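Local structure of F-actin-capping protein subunit alpha (Dictyostelium discoideum, 4AKR) at residues N132-Y138 with T149-C155; T53-V57 with R166-V170. The protein forms, as a heterodimer with the beta subunit, a complex that caps the barbed ends of actin filaments independently of calcium and blocks subunit exchange there. All coordinates share one frame. Residue numbers count along the deposited sequence, not the author numbering.

Contact 1. Residues N132-Y138 with T149-C155; sequences NGVSAVY and TVCISTC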
loop_
_atom_site.group_PDB
_atom_site.type_symbol
_atom_site.label_atom_id
_atom_site.label_comp_id
_atom_site.label_asym_id
_atom_site.label_seq_id
_atom_site.Cartn_x
_atom_site.Cartn_y
_atom_site.Cartn_z
ATOM N N ASN A 132 1.008 -17.885 -14.099
ATOM C CA ASN A 132 -0.359 -18.174 -13.646
ATOM C C ASN A 132 -1.401 -17.298 -14.329
ATOM O O ASN A 132 -2.521 -17.154 -13.828
ATOM C CB ASN A 132 -0.512 -17.968 -12.136
ATOM C CG ASN A 132 0.377 -18.875 -11.335
ATOM O OD1 ASN A 132 0.552 -20.050 -11.674
ATOM N ND2 ASN A 132 0.942 -18.341 -10.251
ATOM N N GLY A 133 -1.042 -16.716 -15.465
ATOM C CA GLY A 133 -1.967 -15.836 -16.147
ATOM C C GLY A 133 -3.119 -16.495 -16.876
ATOM O O GLY A 133 -2.993 -17.585 -17.409
ATOM N N VAL A 134 -4.256 -15.815 -16.875
ATOM C CA VAL A 134 -5.450 -16.272 -17.568
ATOM C C VAL A 134 -5.791 -15.098 -18.483
ATOM O O VAL A 134 -5.745 -13.941 -18.055
ATOM C CB VAL A 134 -6.605 -16.533 -16.585
ATOM C CG1 VAL A 134 -7.831 -17.020 -17.334
ATOM C CG2 VAL A 134 -6.170 -17.555 -15.541
ATOM N N SER A 135 -6.112 -15.393 -19.735
ATOM C CA SER A 135 -6.420 -14.354 -20.709
ATOM C C SER A 135 -7.866 -14.349 -21.208
ATOM O O SER A 135 -8.620 -15.298 -20.996
ATOM C CB SER A 135 -5.494 -14.501 -21.911
ATOM O OG SER A 135 -5.704 -15.755 -22.536
ATOM N N ALA A 136 -8.233 -13.264 -21.882
ATOM C CA ALA A 136 -9.564 -13.103 -22.445
ATOM C C ALA A 136 -9.499 -12.103 -23.603
ATOM O O ALA A 136 -8.988 -10.992 -23.449
ATOM C CB ALA A 136 -10.528 -12.619 -21.374
ATOM N N VAL A 137 -10.007 -12.509 -24.763
ATOM C CA VAL A 137 -10.013 -11.661 -25.946
ATOM C C VAL A 137 -11.439 -11.479 -26.470
ATOM O O VAL A 137 -12.114 -12.444 -26.839
ATOM C CB VAL A 137 -9.129 -12.258 -27.059
ATOM C CG1 VAL A 137 -9.068 -11.300 -28.251
ATOM C CG2 VAL A 137 -7.729 -12.525 -26.519
ATOM N N TYR A 138 -11.881 -10.229 -26.492
ATOM C CA TYR A 138 -13.220 -9.873 -26.933
ATOM C C TYR A 138 -13.151 -9.122 -28.257
ATOM O O TYR A 138 -12.107 -8.595 -28.623
ATOM C CB TYR A 138 -13.875 -8.979 -25.887
ATOM C CG TYR A 138 -13.822 -9.531 -24.480
ATOM C CD1 TYR A 138 -14.675 -10.561 -24.081
ATOM C CD2 TYR A 138 -12.936 -9.006 -23.538
ATOM C CE1 TYR A 138 -14.651 -11.052 -22.766
ATOM C CE2 TYR A 138 -12.897 -9.488 -22.221
ATOM C CZ TYR A 138 -13.760 -10.504 -21.842
ATOM O OH TYR A 138 -13.770 -10.941 -20.539
ATOM N N THR A 149 -10.329 -6.293 -27.751
ATOM C CA THR A 149 -9.857 -6.029 -26.399
ATOM C C THR A 149 -9.191 -7.249 -25.767
ATOM O O THR A 149 -9.808 -8.309 -25.635
ATOM C CB THR A 149 -11.018 -5.575 -25.494
ATOM O OG1 THR A 149 -11.711 -4.487 -26.117
ATOM C CG2 THR A 149 -10.491 -5.116 -24.144
ATOM N N VAL A 150 -7.930 -7.089 -25.374
ATOM C CA VAL A 150 -7.156 -8.156 -24.756
ATOM C C VAL A 150 -6.947 -7.903 -23.262
ATOM O O VAL A 150 -6.379 -6.881 -22.864
ATOM C CB VAL A 150 -5.770 -8.290 -25.404
ATOM C CG1 VAL A 150 -5.060 -9.504 -24.858
ATOM C CG2 VAL A 150 -5.904 -8.378 -26.906
ATOM N N CYS A 151 -7.403 -8.843 -22.443
ATOM C CA CYS A 151 -7.270 -8.744 -21.000
ATOM C C CYS A 151 -6.378 -9.869 -20.486
ATOM O O CYS A 151 -6.520 -11.017 -20.897
ATOM C CB CYS A 151 -8.638 -8.866 -20.326
ATOM S SG CYS A 151 -9.885 -7.660 -20.830
ATOM N N ILE A 152 -5.455 -9.531 -19.598
ATOM C CA ILE A 152 -4.568 -10.520 -18.993
ATOM C C ILE A 152 -4.577 -10.237 -17.497
ATOM O O ILE A 152 -4.469 -9.080 -17.083
ATOM C CB ILE A 152 -3.118 -10.408 -19.519
ATOM C CG1 ILE A 152 -3.111 -10.559 -21.047
ATOM C CG2 ILE A 152 -2.247 -11.477 -18.858
ATOM C CD1 ILE A 152 -1.743 -10.744 -21.665
ATOM N N SER A 153 -4.726 -11.278 -16.684
ATOM C CA SER A 153 -4.762 -11.083 -15.242
ATOM C C SER A 153 -4.134 -12.255 -14.515
ATOM O O SER A 153 -4.510 -13.405 -14.734
ATOM C CB SER A 153 -6.208 -10.899 -14.767
ATOM O OG SER A 153 -6.240 -10.376 -13.447
ATOM N N THR A 154 -3.181 -11.956 -13.637
ATOM C CA THR A 154 -2.502 -12.995 -12.889
ATOM C C THR A 154 -2.173 -12.508 -11.490
ATOM O O THR A 154 -1.705 -11.387 -11.305
ATOM C CB THR A 154 -1.199 -13.430 -13.589
ATOM O OG1 THR A 154 -0.620 -14.524 -12.870
ATOM C CG2 THR A 154 -0.199 -12.271 -13.638
ATOM N N CYS A 155 -2.406 -13.373 -10.510
ATOM C CA CYS A 155 -2.170 -13.035 -9.122
ATOM C C CYS A 155 -1.423 -14.127 -8.383
ATOM O O CYS A 155 -1.193 -15.217 -8.913
ATOM C CB CYS A 155 -3.504 -12.795 -8.427
ATOM S SG CYS A 155 -4.615 -14.231 -8.525
HETATM O O HOH W 1 -3.829 -15.947 -11.007
HETATM O O HOH W 2 1.963 -15.145 -13.096
#
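An antiparallel beta hairpin is held by its backbone and given its character by its two faces, and strands 134-142 and 145-158 illustrate both. The three residues that bury most here, Thr149, Tyr138 and Cys151, cluster on one face. Tyr138 and Thr149 are a hydrogen-bonded pair: Tyr138 N donates to Thr149 O (3.0 Å) and Thr149 N to Tyr138 O (3.0 Å). The Tyr138 ring reaches along the neighbouring strand to Cys151, whose SG lies at the ring edge, 3.8 Å from Tyr138 CE2, a sulfur-aromatic contact, while Tyr138 OH is hydrogen-bonded to Thr69. Cys151 is itself paired with Ala136, its N 2.9 Å from Ala136 O, and Ala136 CB lies 4.3 Å from Cys151 CB across the pair. The ladder continues through Val134 N to Ser153 O and Ser153 N to Val134 O, hydrogen bonds of 3.2 Å each. Beyond them water takes over: one molecule accepts from Asn132 N (3.1 Å) and hydrogen-bonds Thr154 OG1 (2.7 Å). Ser135, Val137, Val150 and Ile152 point to the other face, where Ser135, Val137 and Ile152 touch helix 112-129. The main-chain bonds hold the two strands together in this register, while the side chains suit each face to its cover, with hydrophobic Val137 and Ile152 meeting the helix and Cys151 meeting Leu67 and Met56.

Contact 2. Residues T53-V57 with R166-V170; sequences TSQMV and RWRSV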
loop_
_atom_site.group_PDB
_atom_site.type_symbol
_atom_site.label_atom_id
_atom_site.label_comp_id
_atom_site.label_asym_id
_atom_site.label_seq_id
_atom_site.Cartn_x
_atom_site.Cartn_y
_atom_site.Cartn_z
ATOM N N THR A 53 -14.868 -7.447 -11.048
ATOM C CA THR A 53 -14.611 -7.077 -12.432
ATOM C C THR A 53 -13.390 -6.187 -12.646
ATOM O O THR A 53 -12.700 -6.337 -13.646
ATOM C CB THR A 53 -15.852 -6.409 -13.065
ATOM O OG1 THR A 53 -16.314 -5.358 -12.212
ATOM C CG2 THR A 53 -16.971 -7.423 -13.252
ATOM N N SER A 54 -13.110 -5.271 -11.724
ATOM C CA SER A 54 -11.948 -4.404 -11.901
ATOM C C SER A 54 -10.655 -5.153 -11.609
ATOM O O SER A 54 -9.601 -4.804 -12.130
ATOM C CB SER A 54 -12.065 -3.145 -11.029
ATOM O OG SER A 54 -12.300 -3.466 -9.674
ATOM N N GLN A 55 -10.743 -6.189 -10.784
ATOM C CA GLN A 55 -9.587 -7.024 -10.456
ATOM C C GLN A 55 -9.432 -8.081 -11.546
ATOM O O GLN A 55 -8.384 -8.725 -11.660
ATOM C CB GLN A 55 -9.803 -7.744 -9.127
ATOM C CG GLN A 55 -9.639 -6.874 -7.909
ATOM C CD GLN A 55 -8.186 -6.545 -7.631
ATOM O OE1 GLN A 55 -7.340 -7.440 -7.561
ATOM N NE2 GLN A 55 -7.891 -5.262 -7.460
ATOM N N MET A 56 -10.485 -8.251 -12.347
ATOM C CA MET A 56 -10.483 -9.249 -13.403
ATOM C C MET A 56 -10.127 -10.612 -12.795
ATOM O O MET A 56 -9.163 -11.265 -13.198
ATOM C CB MET A 56 -9.480 -8.885 -14.503
ATOM C CG MET A 56 -9.670 -7.486 -15.098
ATOM S SD MET A 56 -8.978 -7.307 -16.760
ATOM C CE MET A 56 -7.247 -7.273 -16.441
ATOM N N VAL A 57 -10.911 -11.018 -11.802
ATOM C CA VAL A 57 -10.711 -12.298 -11.145
ATOM C C VAL A 57 -10.909 -13.438 -12.162
ATOM O O VAL A 57 -11.574 -13.270 -13.179
ATOM C CB VAL A 57 -11.708 -12.477 -9.966
ATOM C CG1 VAL A 57 -11.457 -11.404 -8.898
ATOM C CG2 VAL A 57 -13.155 -12.399 -10.481
ATOM N N ARG A 166 -0.719 -8.901 -7.910
ATOM C CA ARG A 166 -1.526 -9.077 -9.103
ATOM C C ARG A 166 -0.944 -8.216 -10.203
ATOM O O ARG A 166 -0.348 -7.173 -9.938
ATOM C CB ARG A 166 -2.989 -8.672 -8.859
ATOM C CG ARG A 166 -3.875 -8.870 -10.091
ATOM C CD ARG A 166 -5.320 -8.415 -9.883
ATOM N NE ARG A 166 -6.127 -9.337 -9.080
ATOM C CZ ARG A 166 -6.454 -10.576 -9.442
ATOM N NH1 ARG A 166 -6.042 -11.074 -10.604
ATOM N NH2 ARG A 166 -7.225 -11.312 -8.651
ATOM N N TRP A 167 -1.088 -8.686 -11.433
ATOM C CA TRP A 167 -0.631 -7.962 -12.607
ATOM C C TRP A 167 -1.830 -7.963 -13.541
ATOM O O TRP A 167 -2.381 -9.021 -13.851
ATOM C CB TRP A 167 0.560 -8.664 -13.274
ATOM C CG TRP A 167 1.037 -7.977 -14.541
ATOM C CD1 TRP A 167 0.333 -7.810 -15.708
ATOM C CD2 TRP A 167 2.323 -7.374 -14.762
ATOM N NE1 TRP A 167 1.103 -7.142 -16.632
ATOM C CE2 TRP A 167 2.326 -6.863 -16.077
ATOM C CE3 TRP A 167 3.471 -7.215 -13.973
ATOM C CZ2 TRP A 167 3.430 -6.205 -16.622
ATOM C CZ3 TRP A 167 4.568 -6.560 -14.519
ATOM C CH2 TRP A 167 4.537 -6.065 -15.829
ATOM N N ARG A 168 -2.245 -6.775 -13.961
ATOM C CA ARG A 168 -3.378 -6.633 -14.862
ATOM C C ARG A 168 -2.961 -5.848 -16.099
ATOM O O ARG A 168 -2.369 -4.776 -15.989
ATOM C CB ARG A 168 -4.527 -5.890 -14.175
ATOM C CG ARG A 168 -5.325 -6.703 -13.192
ATOM C CD ARG A 168 -6.303 -5.818 -12.440
ATOM N NE ARG A 168 -5.607 -4.987 -11.461
ATOM C CZ ARG A 168 -6.161 -3.977 -10.804
ATOM N NH1 ARG A 168 -7.430 -3.660 -11.020
ATOM N NH2 ARG A 168 -5.452 -3.288 -9.926
ATOM N N SER A 169 -3.263 -6.400 -17.268
ATOM C CA SER A 169 -2.971 -5.753 -18.543
ATOM C C SER A 169 -4.247 -5.747 -19.371
ATOM O O SER A 169 -4.911 -6.777 -19.507
ATOM C CB SER A 169 -1.885 -6.506 -19.324
ATOM O OG SER A 169 -0.604 -6.331 -18.763
ATOM N N VAL A 170 -4.607 -4.581 -19.896
ATOM C CA VAL A 170 -5.786 -4.460 -20.748
ATOM C C VAL A 170 -5.365 -3.657 -21.969
ATOM O O VAL A 170 -5.114 -2.446 -21.876
ATOM C CB VAL A 170 -6.957 -3.738 -20.035
ATOM C CG1 VAL A 170 -8.087 -3.489 -21.020
ATOM C CG2 VAL A 170 -7.468 -4.587 -18.868
#
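How a helix end can be fastened to the face of a sheet without joining its strands is seen where residues 53-57, closing helix 44-55, meet strand 163-175. The helix stops in a Schellman motif: Met56, the C-prime residue, adopts positive phi, and its N makes a weak 3.2 Å bond to Thr53 O. Carbonyl groups near such an end lack the usual helical partners, and the strand supplies Arg168 for one of them, Ser54 O.

Two direct hydrogen bonds cross the interface. Arg168 NH1 donates to Ser54 O at 2.7 Å, the oxygen lying at the edge of the guanidinium, and Arg166 NE donates to the side chain of Gln55, at OE1, also at 2.7 Å. From strand 145-158, Ser153 OG hydrogen-bonds Met56 O. Two further Gln55 atoms lie over guanidinium faces without hydrogen-bonding them: O over Arg166 and NE2 over Arg168, with Gln55 NE2 3.9 Å from Arg168 NH1.

Apolar contact centres on Met56. Its side chain curls in until CE lies 3.6 Å from Val170 CG2 and 3.8 Å from Arg168 CB, so the methyl rests on both the aliphatic base of an arginine and a valine. Met56 also touches Cys151 on strand 145-158.

Alternation along the strand sends Arg166, Arg168 and Val170 toward the helix end, while Trp167 packs against strand 181-194. The chemistry therefore sets two arginines at the partially negative C-terminal end of a helix, Arg168 on a main-chain carbonyl and Arg166 on the Gln55 side chain, with methionine filling the space beside them.

The centres of the two contacts lie about 8 Å apart, close to the spatial centre of the subunit, and they share one five-stranded antiparallel sheet. In sequence, residues 53-57 come first, then both strands of contact 1, then 166-170, so contact 2 brackets the hairpin. Strands 145-158 and 163-175 are sheet neighbours, joined by probable backbone hydrogen bonds, Thr154 O to Trp167 N and Ile152 N to Ser169 O, both 2.8 Å. Contact 1 thus builds the edge of the sheet within this chain, and contact 2 sets the end of helix 44-55 on its face. Together they tie the N-terminal helical region to the central sheet of the alpha subunit.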